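Local coordinates for protein 4-dehydrase (Streptomyces venezuelae, PDB 2PO3) that probably acts as a pyridoxal phosphate-dependent aminotransferase of sugar nucleotides in desosamine biosynthesis, and is seen here with its TDP-sugar product bound as an external aldimine, at residues L82-A87 against I110-V115; A278-V283 against L381-G386. One frame throughout, in Å; residues are numbered along the deposited sequence.

Contact 1 of 2, residues L82-A87 against I110-V115; sequences LLAHAA and IGLTPV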
loop_
_atom_site.group_PDB
_atom_site.type_symbol
_atom_site.label_atom_id
_atom_site.label_comp_id
_atom_site.label_asym_id
_atom_site.label_seq_id
_atom_site.Cartn_x
_atom_site.Cartn_y
_atom_site.Cartn_z
ATOM N N LEU A 82 -3.525 -6.168 8.068
ATOM C CA LEU A 82 -4.725 -5.637 8.724
ATOM C C LEU A 82 -5.483 -6.726 9.464
ATOM O O LEU A 82 -6.006 -6.514 10.542
ATOM C CB LEU A 82 -5.775 -4.943 7.819
ATOM C CG LEU A 82 -5.248 -3.911 6.844
ATOM C CD1 LEU A 82 -6.241 -3.773 5.696
ATOM C CD2 LEU A 82 -5.182 -2.543 7.526
ATOM N N LEU A 83 -5.579 -7.883 8.839
ATOM C CA LEU A 83 -6.306 -8.990 9.430
ATOM C C LEU A 83 -5.711 -9.352 10.765
ATOM O O LEU A 83 -6.399 -9.415 11.775
ATOM C CB LEU A 83 -6.270 -10.152 8.429
ATOM C CG LEU A 83 -6.965 -11.384 8.967
ATOM C CD1 LEU A 83 -8.350 -11.026 9.517
ATOM C CD2 LEU A 83 -7.106 -12.371 7.831
ATOM N N ALA A 84 -4.398 -9.560 10.736
ATOM C CA ALA A 84 -3.680 -9.878 11.940
ATOM C C ALA A 84 -3.974 -8.851 12.999
ATOM O O ALA A 84 -4.494 -9.234 14.047
ATOM C CB ALA A 84 -2.178 -9.993 11.738
ATOM N N HIS A 85 -3.651 -7.572 12.733
ATOM C CA HIS A 85 -3.879 -6.492 13.696
ATOM C C HIS A 85 -5.306 -6.401 14.164
ATOM O O HIS A 85 -5.523 -6.282 15.359
ATOM C CB HIS A 85 -3.370 -5.099 13.291
ATOM C CG HIS A 85 -1.904 -4.890 13.532
ATOM N ND1 HIS A 85 -1.254 -5.369 14.662
ATOM C CD2 HIS A 85 -0.981 -4.230 12.758
ATOM C CE1 HIS A 85 0.021 -4.974 14.543
ATOM N NE2 HIS A 85 0.230 -4.285 13.402
ATOM N N ALA A 86 -6.257 -6.446 13.227
ATOM C CA ALA A 86 -7.686 -6.377 13.559
ATOM C C ALA A 86 -8.125 -7.477 14.534
ATOM O O ALA A 86 -8.974 -7.273 15.398
ATOM C CB ALA A 86 -8.556 -6.438 12.292
ATOM N N ALA A 87 -7.530 -8.660 14.370
ATOM C CA ALA A 87 -7.831 -9.828 15.176
ATOM C C ALA A 87 -7.062 -9.932 16.481
ATOM O O ALA A 87 -7.322 -10.827 17.291
ATOM C CB ALA A 87 -7.646 -11.082 14.345
ATOM N N ILE A 110 5.112 -6.816 10.808
ATOM C CA ILE A 110 4.394 -6.188 11.914
ATOM C C ILE A 110 4.714 -6.830 13.249
ATOM O O ILE A 110 3.930 -6.706 14.176
ATOM C CB ILE A 110 2.903 -6.152 11.705
ATOM C CG1 ILE A 110 2.392 -7.542 11.349
ATOM C CG2 ILE A 110 2.562 -5.177 10.582
ATOM C CD1 ILE A 110 0.887 -7.658 11.571
ATOM N N GLY A 111 5.857 -7.535 13.298
ATOM C CA GLY A 111 6.348 -8.197 14.504
ATOM C C GLY A 111 5.845 -9.598 14.897
ATOM O O GLY A 111 6.103 -10.009 16.007
ATOM N N LEU A 112 5.136 -10.350 14.057
ATOM C CA LEU A 112 4.691 -11.685 14.434
ATOM C C LEU A 112 5.760 -12.745 14.132
ATOM O O LEU A 112 6.811 -12.475 13.533
ATOM C CB LEU A 112 3.292 -12.096 13.917
ATOM C CG LEU A 112 2.180 -11.208 14.461
ATOM C CD1 LEU A 112 0.990 -11.269 13.518
ATOM C CD2 LEU A 112 1.726 -11.717 15.823
ATOM N N THR A 113 5.489 -13.986 14.538
ATOM C CA THR A 113 6.433 -15.089 14.356
ATOM C C THR A 113 5.864 -16.259 13.587
ATOM O O THR A 113 5.092 -17.135 14.091
ATOM C CB THR A 113 6.884 -15.628 15.746
ATOM O OG1 THR A 113 7.402 -14.582 16.519
ATOM C CG2 THR A 113 7.912 -16.761 15.643
ATOM N N PRO A 114 6.259 -16.283 12.316
ATOM C CA PRO A 114 5.779 -17.363 11.500
ATOM C C PRO A 114 6.291 -18.701 12.021
ATOM O O PRO A 114 7.465 -18.824 12.388
ATOM C CB PRO A 114 6.384 -17.105 10.125
ATOM C CG PRO A 114 6.786 -15.643 10.061
ATOM C CD PRO A 114 6.902 -15.202 11.504
ATOM N N VAL A 115 5.416 -19.692 12.053
ATOM C CA VAL A 115 5.827 -21.017 12.478
ATOM C C VAL A 115 5.450 -22.017 11.392
ATOM O O VAL A 115 4.271 -22.290 11.150
ATOM C CB VAL A 115 5.429 -21.442 13.894
ATOM C CG1 VAL A 115 5.868 -22.892 14.063
ATOM C CG2 VAL A 115 6.146 -20.598 14.962
#

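Contact 2 of 2, residues A278-V283 against L381-G386; sequences ADLPGV and LCATRG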
loop_
_atom_site.group_PDB
_atom_site.type_symbol
_atom_site.label_atom_id
_atom_site.label_comp_id
_atom_site.label_asym_id
_atom_site.label_seq_id
_atom_site.Cartn_x
_atom_site.Cartn_y
_atom_site.Cartn_z
ATOM N N ALA A 278 1.826 -35.352 -22.597
ATOM C CA ALA A 278 1.405 -36.686 -22.304
ATOM C C ALA A 278 2.550 -37.652 -22.602
ATOM O O ALA A 278 3.362 -37.424 -23.531
ATOM C CB ALA A 278 0.238 -37.000 -23.222
ATOM N N ASP A 279 2.566 -38.734 -21.798
ATOM C CA ASP A 279 3.540 -39.811 -21.906
ATOM C C ASP A 279 4.953 -39.251 -22.025
ATOM O O ASP A 279 5.607 -39.356 -23.057
ATOM C CB ASP A 279 3.159 -40.779 -23.067
ATOM C CG ASP A 279 1.702 -41.236 -23.102
ATOM O OD1 ASP A 279 1.201 -41.907 -22.212
ATOM O OD2 ASP A 279 1.021 -40.863 -24.184
ATOM N N LEU A 280 5.395 -38.629 -20.939
ATOM C CA LEU A 280 6.690 -38.001 -20.816
ATOM C C LEU A 280 7.116 -38.309 -19.402
ATOM O O LEU A 280 6.753 -37.619 -18.447
ATOM C CB LEU A 280 6.597 -36.468 -21.036
ATOM C CG LEU A 280 7.940 -35.782 -21.297
ATOM C CD1 LEU A 280 8.685 -36.555 -22.365
ATOM C CD2 LEU A 280 7.797 -34.313 -21.724
ATOM N N PRO A 281 7.870 -39.387 -19.264
ATOM C CA PRO A 281 8.318 -39.806 -17.953
ATOM C C PRO A 281 9.159 -38.736 -17.299
ATOM O O PRO A 281 9.976 -38.108 -17.980
ATOM C CB PRO A 281 9.070 -41.131 -18.114
ATOM C CG PRO A 281 8.789 -41.600 -19.529
ATOM C CD PRO A 281 8.192 -40.418 -20.292
ATOM N N GLY A 282 8.906 -38.531 -15.996
ATOM C CA GLY A 282 9.608 -37.522 -15.221
ATOM C C GLY A 282 9.066 -36.085 -15.311
ATOM O O GLY A 282 9.609 -35.172 -14.674
ATOM N N VAL A 283 8.017 -35.866 -16.111
ATOM C CA VAL A 283 7.409 -34.536 -16.228
ATOM C C VAL A 283 5.930 -34.710 -15.957
ATOM O O VAL A 283 5.244 -35.516 -16.607
ATOM C CB VAL A 283 7.552 -33.858 -17.585
ATOM C CG1 VAL A 283 6.873 -32.501 -17.494
ATOM C CG2 VAL A 283 8.997 -33.680 -18.030
ATOM N N LEU A 381 11.882 -31.975 -25.145
ATOM C CA LEU A 381 13.283 -32.135 -25.504
ATOM C C LEU A 381 14.136 -32.326 -24.240
ATOM O O LEU A 381 14.910 -33.290 -24.070
ATOM C CB LEU A 381 13.749 -30.899 -26.310
ATOM C CG LEU A 381 15.242 -30.809 -26.608
ATOM C CD1 LEU A 381 15.604 -31.976 -27.506
ATOM C CD2 LEU A 381 15.596 -29.518 -27.353
ATOM N N CYS A 382 13.966 -31.383 -23.314
ATOM C CA CYS A 382 14.679 -31.380 -22.041
ATOM C C CYS A 382 14.529 -32.663 -21.249
ATOM O O CYS A 382 15.457 -33.187 -20.645
ATOM C CB CYS A 382 14.177 -30.221 -21.128
ATOM S SG CYS A 382 14.615 -28.557 -21.705
ATOM N N ALA A 383 13.306 -33.154 -21.225
ATOM C CA ALA A 383 13.002 -34.352 -20.483
ATOM C C ALA A 383 13.568 -35.595 -21.119
ATOM O O ALA A 383 14.059 -36.474 -20.404
ATOM C CB ALA A 383 11.500 -34.485 -20.249
ATOM N N THR A 384 13.495 -35.667 -22.451
ATOM C CA THR A 384 13.990 -36.836 -23.156
ATOM C C THR A 384 15.481 -36.837 -23.409
ATOM O O THR A 384 16.042 -37.888 -23.743
ATOM C CB THR A 384 13.282 -37.044 -24.501
ATOM O OG1 THR A 384 13.633 -35.960 -25.341
ATOM C CG2 THR A 384 11.777 -37.084 -24.281
ATOM N N ARG A 385 16.108 -35.668 -23.267
ATOM C CA ARG A 385 17.541 -35.591 -23.505
ATOM C C ARG A 385 18.314 -34.963 -22.365
ATOM O O ARG A 385 19.462 -34.556 -22.584
ATOM C CB ARG A 385 17.876 -34.858 -24.800
ATOM C CG ARG A 385 16.998 -35.270 -25.991
ATOM C CD ARG A 385 17.618 -36.291 -26.949
ATOM N NE ARG A 385 18.992 -36.011 -27.391
ATOM C CZ ARG A 385 19.343 -35.597 -28.612
ATOM N NH1 ARG A 385 18.443 -35.369 -29.581
ATOM N NH2 ARG A 385 20.643 -35.397 -28.874
ATOM N N GLY A 386 17.656 -34.918 -21.191
ATOM C CA GLY A 386 18.137 -34.346 -19.939
ATOM C C GLY A 386 19.587 -34.618 -19.588
ATOM O O GLY A 386 20.388 -33.693 -19.413
#

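Contact 1 of 2, residues L82-A87 against I110-V115
H85 NE2 is hydrogen-bonded to the backbone O of W109 of the second subunit, while I110 of its own chain lies against the same ring. The methyl I110 CD1 sits over one face of the imidazole in a CH-pi contact, 4.0 Å from the ring centroid and 14° off its normal, though displaced toward the rim. Lower on the isoleucine, I110 CB approaches H85 NE2 to 3.7 Å. With CG1 of I110 set between the backbone N and the carbonyl carbon (chi1 51°), the long branch carries CD1 across to the helix. G111 is the C-prime residue of a Schellman motif that ends helix 102-109, and this turn leads the chain into strand 113-117, an outermost strand, within this chain, of the seven-stranded mixed sheet of the PLP-dependent aminotransferase fold. One residue earlier than the histidine on helix 76-87, A84 offers its CB to two methyls at once: I110 CD1 at 3.9 Å and L112 CD1, also at 3.9 Å. L107 of helix 102-109 touches both A84 and L112. Across the dimer interface, W109 of the second subunit meets the H85 ring edge-to-face and packs on L82 and I110.

Contact 2 of 2, residues A278-V283 against L381-G386
A383 CB is met by two side chains of the 278-283 loop, so that one small methyl on helix 369-394 receives both. The closer approach is by V283 CG2, at 3.4 Å from A383 CB, tighter than ordinary van der Waals contact between carbons. L280 comes alongside with its branch point, CG lying 3.9 Å from A383 CB, and both of its methyls remain near that atom. L280 CD1 reaches further along the helix, to 3.7 Å from T384 CG2; the leucine and threonine side chains cross there at about a right angle. Extension of L280 away from its own backbone N (chi1 -164°) lets the branched end approach the helix although its CB does not head that way. With L280 cut back to an alanine, a gap is likely to open beside A383 and the T384 methyl to lose its apolar neighbour from this loop.

What positions the pair is a type II beta turn from L280 to V283, closed by V283 N to L280 O at 3.2 Å, with G282 at positive phi in its third place. The turn thereby brings two residues three apart in sequence to bear on the same alanine. On the helix side, the T384 hydroxyl has R380 O, one turn back, as a hydrogen-bond partner, with L381 O also within its reach, while its methyl meets the leucine. A further tie is A278 O, which accepts a hydrogen bond from R380 NH2. The loop links helix 246-276 to strand 283-285, and C382 packs on V318 and L319 of helix 312-321.

Both contacts set a helix against a non-helical segment, both use an alanine as the receiving surface, and neither has a hydrogen bond between its segments. Contact 1 is largely buried, joins a helix to the loop that enters an outer strand of the mixed sheet, and adds a histidine ring whose NE2 is hydrogen-bonded to the second subunit. Contact 2 is partly buried, lies farther from the chain's centre, is purely aliphatic across its segments and is touched by no other protein chain of the assembly. The two share no helix or strand and lie on opposite sides of the chain's centre. The centres of contact 1 and contact 2 are 43 Å apart.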